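Local structure of ATP phosphoribosyltransferase regulatory subunit (Bacillus halodurans, 3OD1) at residues 33-43 / 144-155. The protein is probably required, together with the HisG subunit, for the first step of histidine biosynthesis and may mediate its feedback regulation by histidine. Numbering follows the deposited sequence.
Sequences QMTEEINLWGY and EVIALMIAALKR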
loop_
_atom_site.group_PDB
_atom_site.type_symbol
_atom_site.label_atom_id
_atom_site.label_comp_id
_atom_site.label_asym_id
_atom_site.label_seq_id
_atom_site.Cartn_x
_atom_site.Cartn_y
_atom_site.Cartn_z
ATOM N N GLN B 33 9.620 -10.675 3.178
ATOM C CA GLN B 33 10.623 -11.661 2.783
ATOM C C GLN B 33 10.874 -11.618 1.275
ATOM O O GLN B 33 12.024 -11.645 0.824
ATOM C CB GLN B 33 10.205 -13.059 3.234
ATOM C CG GLN B 33 10.222 -13.206 4.761
ATOM C CD GLN B 33 11.620 -13.019 5.329
ATOM O OE1 GLN B 33 12.600 -13.478 4.741
ATOM N NE2 GLN B 33 11.720 -12.342 6.468
HETATM N N MSE B 34 9.806 -11.535 0.489
HETATM C CA MSE B 34 9.973 -11.471 -0.955
HETATM C C MSE B 34 10.648 -10.191 -1.418
HETATM O O MSE B 34 11.521 -10.230 -2.290
HETATM C CB MSE B 34 8.643 -11.689 -1.689
HETATM C CG MSE B 34 8.028 -13.057 -1.408
HETATM SE SE MSE B 34 6.526 -13.438 -2.553
HETATM C CE MSE B 34 7.476 -13.506 -4.264
ATOM N N THR B 35 10.244 -9.059 -0.850
ATOM C CA THR B 35 10.799 -7.773 -1.253
ATOM C C THR B 35 12.273 -7.659 -0.857
ATOM O O THR B 35 13.061 -7.025 -1.555
ATOM C CB THR B 35 9.982 -6.585 -0.690
ATOM O OG1 THR B 35 9.823 -6.734 0.721
ATOM C CG2 THR B 35 8.602 -6.535 -1.335
ATOM N N GLU B 36 12.646 -8.300 0.246
ATOM C CA GLU B 36 14.048 -8.353 0.648
ATOM C C GLU B 36 14.907 -9.114 -0.365
ATOM O O GLU B 36 16.011 -8.687 -0.678
ATOM C CB GLU B 36 14.199 -9.008 2.015
ATOM C CG GLU B 36 14.611 -8.037 3.104
ATOM C CD GLU B 36 14.561 -8.654 4.488
ATOM O OE1 GLU B 36 15.323 -9.615 4.746
ATOM O OE2 GLU B 36 13.754 -8.173 5.317
ATOM N N GLU B 37 14.422 -10.261 -0.833
ATOM C CA GLU B 37 15.147 -11.029 -1.857
ATOM C C GLU B 37 15.245 -10.214 -3.144
ATOM O O GLU B 37 16.317 -10.079 -3.741
ATOM C CB GLU B 37 14.450 -12.362 -2.156
ATOM C CG GLU B 37 15.228 -13.273 -3.116
ATOM C CD GLU B 37 16.518 -13.792 -2.497
ATOM O OE1 GLU B 37 16.617 -13.753 -1.263
ATOM O OE2 GLU B 37 17.428 -14.242 -3.233
ATOM N N ILE B 38 14.118 -9.655 -3.558
ATOM C CA ILE B 38 14.079 -8.827 -4.758
ATOM C C ILE B 38 15.113 -7.697 -4.712
ATOM O O ILE B 38 15.775 -7.393 -5.716
ATOM C CB ILE B 38 12.655 -8.300 -4.990
ATOM C CG1 ILE B 38 11.734 -9.464 -5.413
ATOM C CG2 ILE B 38 12.649 -7.166 -6.014
ATOM C CD1 ILE B 38 10.246 -9.120 -5.332
ATOM N N ASN B 39 15.285 -7.096 -3.541
ATOM C CA ASN B 39 16.232 -5.992 -3.407
ATOM C C ASN B 39 17.682 -6.445 -3.514
ATOM O O ASN B 39 18.544 -5.714 -4.028
ATOM C CB ASN B 39 16.017 -5.254 -2.091
ATOM C CG ASN B 39 15.853 -3.770 -2.296
ATOM O OD1 ASN B 39 16.641 -2.977 -1.780
ATOM N ND2 ASN B 39 14.841 -3.379 -3.080
ATOM N N LEU B 40 17.939 -7.644 -3.014
ATOM C CA LEU B 40 19.251 -8.278 -3.140
ATOM C C LEU B 40 19.660 -8.571 -4.592
ATOM O O LEU B 40 20.835 -8.808 -4.868
ATOM C CB LEU B 40 19.293 -9.562 -2.318
ATOM C CG LEU B 40 19.263 -9.326 -0.797
ATOM C CD1 LEU B 40 19.212 -10.658 -0.049
ATOM C CD2 LEU B 40 20.478 -8.530 -0.362
ATOM N N TRP B 41 18.698 -8.575 -5.510
ATOM C CA TRP B 41 19.002 -8.834 -6.928
ATOM C C TRP B 41 19.060 -7.554 -7.755
ATOM O O TRP B 41 19.085 -7.602 -8.987
ATOM C CB TRP B 41 17.970 -9.786 -7.540
ATOM C CG TRP B 41 18.024 -11.170 -7.006
ATOM C CD1 TRP B 41 17.973 -11.546 -5.693
ATOM C CD2 TRP B 41 18.116 -12.384 -7.769
ATOM N NE1 TRP B 41 18.037 -12.916 -5.593
ATOM C CE2 TRP B 41 18.115 -13.455 -6.851
ATOM C CE3 TRP B 41 18.199 -12.669 -9.142
ATOM C CZ2 TRP B 41 18.192 -14.791 -7.257
ATOM C CZ3 TRP B 41 18.285 -13.991 -9.541
ATOM C CH2 TRP B 41 18.284 -15.037 -8.602
ATOM N N GLY B 42 19.035 -6.410 -7.083
ATOM C CA GLY B 42 19.233 -5.133 -7.738
ATOM C C GLY B 42 18.001 -4.437 -8.277
ATOM O O GLY B 42 18.117 -3.472 -9.035
ATOM N N TYR B 43 16.814 -4.906 -7.899
ATOM C CA TYR B 43 15.577 -4.278 -8.375
ATOM C C TYR B 43 15.221 -3.106 -7.469
ATOM O O TYR B 43 15.479 -3.149 -6.260
ATOM C CB TYR B 43 14.433 -5.305 -8.463
ATOM C CG TYR B 43 14.624 -6.289 -9.598
ATOM C CD1 TYR B 43 13.861 -6.196 -10.759
ATOM C CD2 TYR B 43 15.586 -7.290 -9.522
ATOM C CE1 TYR B 43 14.043 -7.074 -11.812
ATOM C CE2 TYR B 43 15.791 -8.175 -10.585
ATOM C CZ TYR B 43 15.015 -8.057 -11.723
ATOM O OH TYR B 43 15.192 -8.932 -12.762
ATOM N N GLU B 144 16.993 -15.204 -15.169
ATOM C CA GLU B 144 17.038 -14.356 -13.974
ATOM C C GLU B 144 15.664 -14.134 -13.335
ATOM O O GLU B 144 15.506 -14.331 -12.138
ATOM C CB GLU B 144 17.693 -13.003 -14.274
ATOM C CG GLU B 144 17.706 -12.036 -13.072
ATOM C CD GLU B 144 18.193 -10.634 -13.440
ATOM O OE1 GLU B 144 18.934 -10.489 -14.441
ATOM O OE2 GLU B 144 17.813 -9.669 -12.746
ATOM N N VAL B 145 14.671 -13.709 -14.109
ATOM C CA VAL B 145 13.373 -13.428 -13.490
ATOM C C VAL B 145 12.718 -14.691 -12.925
ATOM O O VAL B 145 12.020 -14.626 -11.924
ATOM C CB VAL B 145 12.393 -12.676 -14.430
ATOM C CG1 VAL B 145 12.983 -11.329 -14.847
ATOM C CG2 VAL B 145 12.051 -13.523 -15.642
ATOM N N ILE B 146 12.941 -15.839 -13.557
ATOM C CA ILE B 146 12.360 -17.079 -13.049
ATOM C C ILE B 146 13.094 -17.523 -11.787
ATOM O O ILE B 146 12.462 -17.897 -10.801
ATOM C CB ILE B 146 12.376 -18.207 -14.111
ATOM C CG1 ILE B 146 11.406 -17.875 -15.261
ATOM C CG2 ILE B 146 12.028 -19.532 -13.468
ATOM C CD1 ILE B 146 11.478 -18.858 -16.449
ATOM N N ALA B 147 14.425 -17.453 -11.824
ATOM C CA ALA B 147 15.265 -17.800 -10.683
ATOM C C ALA B 147 15.015 -16.893 -9.481
ATOM O O ALA B 147 15.041 -17.348 -8.343
ATOM C CB ALA B 147 16.745 -17.783 -11.080
ATOM N N LEU B 148 14.792 -15.608 -9.732
ATOM C CA LEU B 148 14.439 -14.680 -8.668
ATOM C C LEU B 148 13.081 -15.050 -8.071
ATOM O O LEU B 148 12.935 -15.129 -6.857
ATOM C CB LEU B 148 14.434 -13.243 -9.186
ATOM C CG LEU B 148 13.900 -12.145 -8.255
ATOM C CD1 LEU B 148 14.585 -12.195 -6.886
ATOM C CD2 LEU B 148 14.088 -10.782 -8.914
HETATM N N MSE B 149 12.094 -15.307 -8.923
HETATM C CA MSE B 149 10.778 -15.695 -8.428
HETATM C C MSE B 149 10.872 -16.910 -7.508
HETATM O O MSE B 149 10.231 -16.958 -6.443
HETATM C CB MSE B 149 9.830 -16.010 -9.584
HETATM C CG MSE B 149 8.356 -15.995 -9.150
HETATM SE SE MSE B 149 7.103 -16.321 -10.615
HETATM C CE MSE B 149 7.557 -18.157 -11.039
ATOM N N ILE B 150 11.650 -17.901 -7.939
ATOM C CA ILE B 150 11.826 -19.121 -7.173
ATOM C C ILE B 150 12.518 -18.826 -5.848
ATOM O O ILE B 150 12.144 -19.371 -4.805
ATOM C CB ILE B 150 12.608 -20.186 -7.986
ATOM C CG1 ILE B 150 11.750 -20.661 -9.169
ATOM C CG2 ILE B 150 13.066 -21.343 -7.073
ATOM C CD1 ILE B 150 12.435 -21.613 -10.120
ATOM N N ALA B 151 13.520 -17.948 -5.875
ATOM C CA ALA B 151 14.245 -17.623 -4.653
ATOM C C ALA B 151 13.360 -16.824 -3.696
ATOM O O ALA B 151 13.430 -16.985 -2.467
ATOM C CB ALA B 151 15.524 -16.875 -4.975
ATOM N N ALA B 152 12.517 -15.963 -4.255
ATOM C CA ALA B 152 11.613 -15.160 -3.424
ATOM C C ALA B 152 10.517 -16.039 -2.806
ATOM O O ALA B 152 10.193 -15.904 -1.631
ATOM C CB ALA B 152 10.998 -14.027 -4.246
ATOM N N LEU B 153 9.944 -16.936 -3.606
ATOM C CA LEU B 153 8.943 -17.870 -3.109
ATOM C C LEU B 153 9.505 -18.710 -1.966
ATOM O O LEU B 153 8.854 -18.875 -0.943
ATOM C CB LEU B 153 8.434 -18.765 -4.234
ATOM C CG LEU B 153 7.538 -18.016 -5.219
ATOM C CD1 LEU B 153 7.117 -18.916 -6.358
ATOM C CD2 LEU B 153 6.322 -17.460 -4.480
ATOM N N LYS B 154 10.721 -19.218 -2.150
ATOM C CA LYS B 154 11.432 -19.960 -1.111
ATOM C C LYS B 154 11.633 -19.153 0.162
ATOM O O LYS B 154 11.415 -19.654 1.265
ATOM C CB LYS B 154 12.798 -20.429 -1.622
ATOM C CG LYS B 154 12.726 -21.611 -2.562
ATOM C CD LYS B 154 13.877 -22.574 -2.332
ATOM C CE LYS B 154 15.110 -22.180 -3.120
ATOM N NZ LYS B 154 16.124 -23.280 -3.098
ATOM N N ARG B 155 12.069 -17.908 0.017
ATOM C CA ARG B 155 12.342 -17.085 1.184
ATOM C C ARG B 155 11.045 -16.771 1.948
ATOM O O ARG B 155 11.069 -16.496 3.148
ATOM C CB ARG B 155 13.053 -15.795 0.775
ATOM C CG ARG B 155 13.914 -15.177 1.868
ATOM C CD ARG B 155 14.072 -13.686 1.615
ATOM N NE ARG B 155 14.794 -12.987 2.670
ATOM C CZ ARG B 155 16.054 -12.576 2.562
ATOM N NH1 ARG B 155 16.736 -12.795 1.439
ATOM N NH2 ARG B 155 16.633 -11.941 3.577
HETATM O O HOH W 1 20.434 -9.285 -10.856
#
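Glu144 meets Tyr43 through a short hydrogen bond: Tyr43 OH donates to Glu144 OE2 at 2.7 Å, arriving from above the carboxylate plane. The Glu144 chain is extended, with CG anti to the backbone N, which carries the carboxylate out to the phenol; the other oxygen, OE1, pairs with Arg105 of strand 104-113. Ala147 sets its CB against Trp41 CH2. Leu148 divides its two methyls between two rings. Leu148 CD1 makes a CH-pi contact 3.5 Å from the centroid of the Trp41 five-membered ring and only 5° off its normal, whereas CD2 packs against Tyr43 CE2. Ala151 CB lies against Trp41 CZ2 and beside Glu37 OE2. Trp41 NE1 donates to Glu37 OE2 at 2.8 Å, close to the ring plane. At Ala152 the helices come close, and its CB touches Met34 CE at 3.6 Å; the selenomethionine also reaches Leu153 CD2. Arg155 ends the segment with its guanidinium shared by three acceptors. Arg155 NE donates to Gln33 OE1 at 3.1 Å, and Arg155 NH1 to Glu37 OE1 at 2.9 Å, both near the guanidinium plane. Arg155 NH2 forms a salt bridge with Glu36 OE1 at 2.9 Å, the carboxylate plane turned 77° from the guanidinium. A leucine in place of Arg155 would probably leave Glu36 and Glu37 without their shared positive partner and Gln33 OE1 without its donor. Helices 21-40 and 139-155 pack on the sheet of the class-II synthetase-like core, segments 33-40 and 144-155 running near-antiparallel (143°). Within this packing Glu37 is gripped at both oxygens, which probably fixes its carboxylate's rotation, while the Glu36-Glu37-Arg155 network would let opposite charges offset one another.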